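Local coordinates for uncharacterized protein (Exiguobacterium sibiricum, PDB 3B77), which is of unknown function but carries a bacterial pleckstrin-homology domain and a helical region of a family thought to mediate oligomerisation, at residues A[3-16]-A[29-41]. Sequence-based numbering, arbitrary orientation.
Sequences DIGQVIHPDDFDKA and KIYFLIKSKTDEY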
ATOM      1  N   ASP A   3      -1.661 -52.968  39.181  1.00 88.81           N
ATOM      2  CA  ASP A   3      -1.116 -54.244  39.785  1.00 88.44           C
ATOM      3  C   ASP A   3       0.376 -54.072  40.192  1.00 86.30           C
ATOM      4  O   ASP A   3       1.135 -53.382  39.513  1.00 85.95           O
ATOM      5  CB  ASP A   3      -1.325 -55.401  38.795  1.00 89.57           C
ATOM      6  CG  ASP A   3      -1.291 -56.773  39.458  1.00 90.65           C
ATOM      7  OD1 ASP A   3      -0.226 -57.150  40.001  1.00 92.61           O
ATOM      8  OD2 ASP A   3      -2.320 -57.494  39.397  1.00 92.14           O
ATOM      9  N   ILE A   4       0.792 -54.715  41.286  1.00 83.56           N
ATOM     10  CA  ILE A   4       2.122 -54.447  41.892  1.00 81.22           C
ATOM     11  C   ILE A   4       3.298 -55.159  41.200  1.00 77.53           C
ATOM     12  O   ILE A   4       3.256 -56.368  40.959  1.00 77.19           O
ATOM     13  CB  ILE A   4       2.106 -54.726  43.423  1.00 82.09           C
ATOM     14  CG1 ILE A   4       1.256 -53.653  44.165  1.00 83.75           C
ATOM     15  CG2 ILE A   4       3.542 -54.704  44.004  1.00 81.96           C
ATOM     16  CD1 ILE A   4      -0.188 -53.331  43.571  1.00 82.65           C
ATOM     17  N   GLY A   5       4.355 -54.401  40.902  1.00 71.79           N
ATOM     18  CA  GLY A   5       5.449 -54.905  40.076  1.00 69.75           C
ATOM     19  C   GLY A   5       6.784 -55.117  40.732  1.00 68.14           C
ATOM     20  O   GLY A   5       7.047 -54.585  41.794  1.00 67.66           O
ATOM     21  N   GLN A   6       7.630 -55.895  40.053  1.00 68.88           N
ATOM     22  CA  GLN A   6       8.958 -56.246  40.540  1.00 69.32           C
ATOM     23  C   GLN A   6      10.039 -55.743  39.594  1.00 68.25           C
ATOM     24  O   GLN A   6       9.982 -55.986  38.396  1.00 68.85           O
ATOM     25  CB  GLN A   6       9.112 -57.776  40.661  1.00 70.18           C
ATOM     26  CG  GLN A   6       8.069 -58.509  41.534  1.00 70.66           C
ATOM     27  CD  GLN A   6       8.189 -58.208  43.008  1.00 71.10           C
ATOM     28  OE1 GLN A   6       9.279 -58.177  43.565  1.00 71.05           O
ATOM     29  NE2 GLN A   6       7.057 -57.995  43.654  1.00 70.76           N
ATOM     30  N   VAL A   7      11.032 -55.063  40.144  1.00 67.55           N
ATOM     31  CA  VAL A   7      12.199 -54.684  39.382  1.00 67.21           C
ATOM     32  C   VAL A   7      12.991 -55.953  39.108  1.00 68.40           C
ATOM     33  O   VAL A   7      13.362 -56.679  40.040  1.00 69.25           O
ATOM     34  CB  VAL A   7      13.072 -53.682  40.149  1.00 67.03           C
ATOM     35  CG1 VAL A   7      14.332 -53.351  39.356  1.00 66.57           C
ATOM     36  CG2 VAL A   7      12.272 -52.418  40.467  1.00 64.85           C
ATOM     37  N   ILE A   8      13.224 -56.234  37.829  1.00 69.50           N
ATOM     38  CA  ILE A   8      13.947 -57.426  37.425  1.00 69.96           C
ATOM     39  C   ILE A   8      15.445 -57.128  37.397  1.00 72.34           C
ATOM     40  O   ILE A   8      15.859 -56.041  37.023  1.00 73.23           O
ATOM     41  CB  ILE A   8      13.489 -57.899  36.033  1.00 69.21           C
ATOM     42  CG1 ILE A   8      11.956 -58.091  35.968  1.00 68.34           C
ATOM     43  CG2 ILE A   8      14.234 -59.140  35.620  1.00 67.63           C
ATOM     44  CD1 ILE A   8      11.350 -58.962  37.039  1.00 66.15           C
ATOM     45  N   HIS A   9      16.250 -58.104  37.788  1.00 75.08           N
ATOM     46  CA  HIS A   9      17.696 -57.987  37.775  1.00 76.74           C
ATOM     47  C   HIS A   9      18.179 -58.185  36.329  1.00 77.20           C
ATOM     48  O   HIS A   9      17.614 -58.988  35.604  1.00 77.10           O
ATOM     49  CB  HIS A   9      18.294 -59.064  38.690  1.00 77.63           C
ATOM     50  CG  HIS A   9      19.759 -58.905  38.943  1.00 78.85           C
ATOM     51  ND1 HIS A   9      20.721 -59.403  38.092  1.00 79.82           N
ATOM     52  CD2 HIS A   9      20.429 -58.312  39.956  1.00 80.07           C
ATOM     53  CE1 HIS A   9      21.919 -59.110  38.561  1.00 80.19           C
ATOM     54  NE2 HIS A   9      21.771 -58.451  39.694  1.00 79.95           N
ATOM     55  N   PRO A  10      19.199 -57.433  35.895  1.00 78.12           N
ATOM     56  CA  PRO A  10      19.828 -57.557  34.575  1.00 79.46           C
ATOM     57  C   PRO A  10      20.118 -58.968  34.061  1.00 81.51           C
ATOM     58  O   PRO A  10      20.075 -59.200  32.852  1.00 81.93           O
ATOM     59  CB  PRO A  10      21.147 -56.812  34.755  1.00 79.04           C
ATOM     60  CG  PRO A  10      20.860 -55.784  35.772  1.00 78.42           C
ATOM     61  CD  PRO A  10      19.778 -56.318  36.661  1.00 78.09           C
ATOM     62  N   ASP A  11      20.446 -59.886  34.962  1.00 84.58           N
ATOM     63  CA  ASP A  11      20.719 -61.278  34.586  1.00 86.40           C
ATOM     64  C   ASP A  11      19.507 -61.976  34.003  1.00 87.39           C
ATOM     65  O   ASP A  11      19.656 -62.922  33.221  1.00 88.26           O
ATOM     66  CB  ASP A  11      21.178 -62.094  35.791  1.00 86.60           C
ATOM     67  CG  ASP A  11      22.458 -61.590  36.389  1.00 86.32           C
ATOM     68  OD1 ASP A  11      23.086 -60.684  35.803  1.00 87.36           O
ATOM     69  OD2 ASP A  11      22.828 -62.098  37.465  1.00 86.19           O
ATOM     70  N   ASP A  12      18.320 -61.512  34.394  1.00 88.01           N
ATOM     71  CA  ASP A  12      17.060 -62.087  33.937  1.00 88.71           C
ATOM     72  C   ASP A  12      16.350 -61.266  32.861  1.00 87.14           C
ATOM     73  O   ASP A  12      15.156 -61.462  32.631  1.00 86.11           O
ATOM     74  CB  ASP A  12      16.115 -62.262  35.122  1.00 90.25           C
ATOM     75  CG  ASP A  12      16.675 -63.177  36.190  1.00 92.02           C
ATOM     76  OD1 ASP A  12      17.445 -64.098  35.857  1.00 94.46           O
ATOM     77  OD2 ASP A  12      16.329 -62.979  37.371  1.00 95.09           O
ATOM     78  N   PHE A  13      17.069 -60.360  32.202  1.00 85.42           N
ATOM     79  CA  PHE A  13      16.458 -59.554  31.147  1.00 84.07           C
ATOM     80  C   PHE A  13      16.135 -60.419  29.960  1.00 86.34           C
ATOM     81  O   PHE A  13      15.030 -60.327  29.431  1.00 86.88           O
ATOM     82  CB  PHE A  13      17.334 -58.376  30.689  1.00 79.07           C
ATOM     83  CG  PHE A  13      17.379 -57.215  31.651  1.00 75.78           C
ATOM     84  CD1 PHE A  13      16.397 -57.020  32.615  1.00 72.69           C
ATOM     85  CD2 PHE A  13      18.378 -56.264  31.531  1.00 72.10           C
ATOM     86  CE1 PHE A  13      16.458 -55.936  33.476  1.00 72.00           C
ATOM     87  CE2 PHE A  13      18.430 -55.165  32.382  1.00 70.74           C
ATOM     88  CZ  PHE A  13      17.478 -55.010  33.359  1.00 71.48           C
ATOM     89  N   ASP A  14      17.089 -61.260  29.556  1.00 89.61           N
ATOM     90  CA  ASP A  14      16.897 -62.166  28.407  1.00 91.78           C
ATOM     91  C   ASP A  14      15.803 -63.224  28.594  1.00 91.20           C
ATOM     92  O   ASP A  14      15.320 -63.779  27.616  1.00 92.05           O
ATOM     93  CB  ASP A  14      18.217 -62.808  27.974  1.00 93.54           C
ATOM     94  CG  ASP A  14      18.941 -63.487  29.108  1.00 96.43           C
ATOM     95  OD1 ASP A  14      18.294 -63.869  30.114  1.00100.44           O
ATOM     96  OD2 ASP A  14      20.176 -63.641  28.988  1.00100.41           O
ATOM     97  N   LYS A  15      15.400 -63.467  29.837  1.00 90.62           N
ATOM     98  CA  LYS A  15      14.318 -64.387  30.159  1.00 90.31           C
ATOM     99  C   LYS A  15      12.948 -63.714  30.134  1.00 87.99           C
ATOM    100  O   LYS A  15      11.935 -64.378  30.327  1.00 87.84           O
ATOM    101  CB  LYS A  15      14.515 -64.951  31.573  1.00 91.30           C
ATOM    102  CG  LYS A  15      15.860 -65.627  31.844  1.00 92.60           C
ATOM    103  CD  LYS A  15      15.965 -66.049  33.323  1.00 93.41           C
ATOM    104  CE  LYS A  15      17.333 -66.643  33.673  1.00 94.12           C
ATOM    105  NZ  LYS A  15      18.463 -65.700  33.440  1.00 93.89           N
ATOM    106  N   ALA A  16      12.913 -62.399  29.939  1.00 85.55           N
ATOM    107  CA  ALA A  16      11.655 -61.641  29.963  1.00 82.94           C
ATOM    108  C   ALA A  16      10.990 -61.622  28.607  1.00 80.74           C
ATOM    109  O   ALA A  16      11.666 -61.612  27.578  1.00 79.11           O
ATOM    110  CB  ALA A  16      11.914 -60.225  30.427  1.00 83.32           C
ATOM    111  N   LYS A  29      19.291 -51.661  24.039  1.00 68.86           N
ATOM    112  CA  LYS A  29      19.698 -52.348  25.241  1.00 68.84           C
ATOM    113  C   LYS A  29      18.731 -52.004  26.391  1.00 66.82           C
ATOM    114  O   LYS A  29      18.326 -50.860  26.542  1.00 66.70           O
ATOM    115  CB  LYS A  29      21.150 -51.938  25.520  1.00 69.73           C
ATOM    116  CG  LYS A  29      21.672 -52.234  26.911  1.00 72.95           C
ATOM    117  CD  LYS A  29      23.188 -52.027  27.012  1.00 74.57           C
ATOM    118  CE  LYS A  29      23.628 -51.978  28.466  1.00 76.33           C
ATOM    119  NZ  LYS A  29      22.957 -53.033  29.243  1.00 78.84           N
ATOM    120  N   ILE A  30      18.343 -53.005  27.182  1.00 65.29           N
ATOM    121  CA  ILE A  30      17.398 -52.809  28.300  1.00 63.70           C
ATOM    122  C   ILE A  30      18.137 -52.308  29.517  1.00 63.04           C
ATOM    123  O   ILE A  30      19.118 -52.908  29.918  1.00 64.12           O
ATOM    124  CB  ILE A  30      16.692 -54.100  28.724  1.00 63.02           C
ATOM    125  CG1 ILE A  30      15.976 -54.766  27.547  1.00 63.03           C
ATOM    126  CG2 ILE A  30      15.684 -53.805  29.805  1.00 63.01           C
ATOM    127  CD1 ILE A  30      15.367 -56.133  27.868  1.00 62.47           C
ATOM    128  N   TYR A  31      17.673 -51.203  30.093  1.00 62.92           N
ATOM    129  CA  TYR A  31      18.285 -50.609  31.284  1.00 61.87           C
ATOM    130  C   TYR A  31      17.434 -50.748  32.533  1.00 61.67           C
ATOM    131  O   TYR A  31      17.936 -50.589  33.635  1.00 63.13           O
ATOM    132  CB  TYR A  31      18.593 -49.137  31.049  1.00 61.46           C
ATOM    133  CG  TYR A  31      19.819 -48.909  30.201  1.00 61.16           C
ATOM    134  CD1 TYR A  31      19.721 -48.848  28.827  1.00 60.03           C
ATOM    135  CD2 TYR A  31      21.079 -48.756  30.782  1.00 60.72           C
ATOM    136  CE1 TYR A  31      20.821 -48.646  28.037  1.00 60.79           C
ATOM    137  CE2 TYR A  31      22.198 -48.557  29.994  1.00 61.72           C
ATOM    138  CZ  TYR A  31      22.050 -48.499  28.616  1.00 62.17           C
ATOM    139  OH  TYR A  31      23.120 -48.293  27.785  1.00 63.04           O
ATOM    140  N   PHE A  32      16.153 -51.057  32.389  1.00 61.22           N
ATOM    141  CA  PHE A  32      15.297 -51.168  33.554  1.00 60.53           C
ATOM    142  C   PHE A  32      14.036 -51.895  33.163  1.00 61.54           C
ATOM    143  O   PHE A  32      13.407 -51.545  32.177  1.00 62.64           O
ATOM    144  CB  PHE A  32      14.959 -49.783  34.074  1.00 60.06           C
ATOM    145  CG  PHE A  32      14.737 -49.740  35.561  1.00 61.13           C
ATOM    146  CD1 PHE A  32      13.471 -49.975  36.115  1.00 60.64           C
ATOM    147  CD2 PHE A  32      15.794 -49.467  36.419  1.00 60.05           C
ATOM    148  CE1 PHE A  32      13.284 -49.945  37.493  1.00 59.81           C
ATOM    149  CE2 PHE A  32      15.599 -49.424  37.767  1.00 59.58           C
ATOM    150  CZ  PHE A  32      14.345 -49.661  38.306  1.00 59.98           C
ATOM    151  N   LEU A  33      13.684 -52.925  33.917  1.00 63.09           N
ATOM    152  CA  LEU A  33      12.502 -53.715  33.619  1.00 63.38           C
ATOM    153  C   LEU A  33      11.723 -53.905  34.908  1.00 64.17           C
ATOM    154  O   LEU A  33      12.304 -54.159  35.972  1.00 64.98           O
ATOM    155  CB  LEU A  33      12.889 -55.046  32.977  1.00 63.34           C
ATOM    156  CG  LEU A  33      11.818 -56.046  32.518  1.00 63.46           C
ATOM    157  CD1 LEU A  33      10.818 -55.491  31.542  1.00 61.88           C
ATOM    158  CD2 LEU A  33      12.520 -57.193  31.884  1.00 63.61           C
ATOM    159  N   ILE A  34      10.418 -53.697  34.807  1.00 64.62           N
ATOM    160  CA  ILE A  34       9.486 -53.876  35.898  1.00 64.90           C
ATOM    161  C   ILE A  34       8.456 -54.840  35.356  1.00 67.34           C
ATOM    162  O   ILE A  34       7.849 -54.601  34.298  1.00 66.80           O
ATOM    163  CB  ILE A  34       8.777 -52.573  36.280  1.00 64.54           C
ATOM    164  CG1 ILE A  34       9.778 -51.563  36.856  1.00 63.91           C
ATOM    165  CG2 ILE A  34       7.636 -52.863  37.267  1.00 63.55           C
ATOM    166  CD1 ILE A  34       9.223 -50.172  37.042  1.00 62.28           C
ATOM    167  N   LYS A  35       8.306 -55.960  36.049  1.00 70.63           N
ATOM    168  CA  LYS A  35       7.363 -56.975  35.645  1.00 73.19           C
ATOM    169  C   LYS A  35       6.302 -57.123  36.725  1.00 72.49           C
ATOM    170  O   LYS A  35       6.604 -57.246  37.895  1.00 71.52           O
ATOM    171  CB  LYS A  35       8.074 -58.309  35.374  1.00 74.37           C
ATOM    172  CG  LYS A  35       7.232 -59.305  34.536  1.00 77.82           C
ATOM    173  CD  LYS A  35       7.862 -60.710  34.459  1.00 80.01           C
ATOM    174  CE  LYS A  35       9.187 -60.743  33.673  1.00 83.39           C
ATOM    175  NZ  LYS A  35       9.854 -62.100  33.729  1.00 84.33           N
ATOM    176  N   SER A  36       5.058 -57.045  36.295  1.00 73.43           N
ATOM    177  CA  SER A  36       3.906 -57.317  37.111  1.00 74.06           C
ATOM    178  C   SER A  36       3.175 -58.543  36.526  1.00 76.31           C
ATOM    179  O   SER A  36       3.547 -59.110  35.485  1.00 75.93           O
ATOM    180  CB  SER A  36       3.003 -56.084  37.155  1.00 73.87           C
ATOM    181  OG  SER A  36       1.651 -56.366  36.809  1.00 73.07           O
ATOM    182  N   LYS A  37       2.137 -58.958  37.231  1.00 78.42           N
ATOM    183  CA  LYS A  37       1.300 -60.075  36.821  1.00 79.41           C
ATOM    184  C   LYS A  37       0.629 -59.791  35.487  1.00 79.44           C
ATOM    185  O   LYS A  37       0.432 -60.702  34.690  1.00 80.06           O
ATOM    186  CB  LYS A  37       0.236 -60.312  37.908  1.00 80.27           C
ATOM    187  CG  LYS A  37      -0.836 -61.361  37.619  1.00 81.61           C
ATOM    188  CD  LYS A  37      -1.793 -61.516  38.813  1.00 82.50           C
ATOM    189  CE  LYS A  37      -1.089 -62.073  40.073  1.00 83.84           C
ATOM    190  NZ  LYS A  37      -2.028 -62.470  41.182  1.00 83.63           N
ATOM    191  N   THR A  38       0.289 -58.526  35.254  1.00 79.27           N
ATOM    192  CA  THR A  38      -0.460 -58.106  34.072  1.00 78.74           C
ATOM    193  C   THR A  38       0.339 -57.285  33.046  1.00 76.83           C
ATOM    194  O   THR A  38      -0.008 -57.252  31.874  1.00 76.70           O
ATOM    195  CB  THR A  38      -1.727 -57.293  34.500  1.00 79.36           C
ATOM    196  OG1 THR A  38      -1.384 -56.331  35.507  1.00 79.31           O
ATOM    197  CG2 THR A  38      -2.787 -58.216  35.070  1.00 80.38           C
ATOM    198  N   ASP A  39       1.399 -56.618  33.478  1.00 75.10           N
ATOM    199  CA  ASP A  39       2.165 -55.748  32.589  1.00 72.44           C
ATOM    200  C   ASP A  39       3.657 -56.015  32.655  1.00 70.74           C
ATOM    201  O   ASP A  39       4.141 -56.648  33.584  1.00 70.02           O
ATOM    202  CB  ASP A  39       1.912 -54.277  32.943  1.00 72.57           C
ATOM    203  CG  ASP A  39       0.465 -53.868  32.771  1.00 72.84           C
ATOM    204  OD1 ASP A  39      -0.330 -54.154  33.690  1.00 76.58           O
ATOM    205  OD2 ASP A  39       0.128 -53.234  31.748  1.00 71.57           O
ATOM    206  N   GLU A  40       4.372 -55.516  31.650  1.00 69.16           N
ATOM    207  CA  GLU A  40       5.826 -55.568  31.604  1.00 68.28           C
ATOM    208  C   GLU A  40       6.324 -54.229  31.028  1.00 66.22           C
ATOM    209  O   GLU A  40       5.957 -53.862  29.915  1.00 65.79           O
ATOM    210  CB  GLU A  40       6.260 -56.730  30.743  1.00 69.21           C
ATOM    211  CG  GLU A  40       7.621 -57.267  31.100  1.00 71.50           C
ATOM    212  CD  GLU A  40       7.896 -58.667  30.549  1.00 72.39           C
ATOM    213  OE1 GLU A  40       7.079 -59.583  30.782  1.00 74.01           O
ATOM    214  OE2 GLU A  40       8.954 -58.856  29.917  1.00 70.76           O
ATOM    215  N   TYR A  41       7.103 -53.484  31.815  1.00 63.10           N
ATOM    216  CA  TYR A  41       7.555 -52.144  31.446  1.00 60.59           C
ATOM    217  C   TYR A  41       9.058 -52.169  31.209  1.00 59.68           C
ATOM    218  O   TYR A  41       9.834 -52.261  32.139  1.00 59.39           O
ATOM    219  CB  TYR A  41       7.225 -51.155  32.559  1.00 59.77           C
ATOM    220  CG  TYR A  41       5.770 -51.093  32.909  1.00 59.29           C
ATOM    221  CD1 TYR A  41       4.909 -50.263  32.235  1.00 59.18           C
ATOM    222  CD2 TYR A  41       5.257 -51.860  33.937  1.00 61.05           C
ATOM    223  CE1 TYR A  41       3.580 -50.194  32.567  1.00 60.16           C
ATOM    224  CE2 TYR A  41       3.922 -51.808  34.284  1.00 60.16           C
ATOM    225  CZ  TYR A  41       3.090 -50.971  33.598  1.00 60.76           C
ATOM    226  OH  TYR A  41       1.763 -50.903  33.919  1.00 61.84           O
TER
HETATM  227  O   HOH W   1      16.058 -53.337  36.191  1.00 55.75           O
HETATM  228  O   HOH W   2      12.540 -62.038  33.633  1.00 65.58           O
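V7 and I34 lie side by side as a non-hydrogen-bonded antiparallel pair where the short strand 6-7 pairs with strand 30-35 of the PH-domain sheet. The register is set on one side by Q6 and K35, whose backbones exchange two hydrogen bonds (Q6 N to K35 O 2.7 Å, K35 N to Q6 O 2.9 Å), and on the other by a hydrogen bond from I8 N to L33 O (2.9 Å). V7 sets both its methyls obliquely against the CE1-CZ corner of F32, CG1 lying 3.8 Å from F32 CZ; V103 packs on V7 and I34, and H110 of helix 108-146 on V7 and F32.

Packing is tightest beyond the strand, where the chain turns back and the F13 ring is sandwiched: P10 CA sits over the centre of one face and I30 CG2 over the other, a CH-pi contact 4.0 Å from the centroid. L33, with CG anti to the backbone N (chi1 -178°), brings CD2 to 3.4 Å from A16 CB.

The D3 end is looser and exposed. D3 CB touches T38 OG1, but D3 OD2 and K37 NZ stay 5.3 Å apart. Beside the tight end, a water O accepts from K35 NZ at 2.7 Å and donates to D12 O.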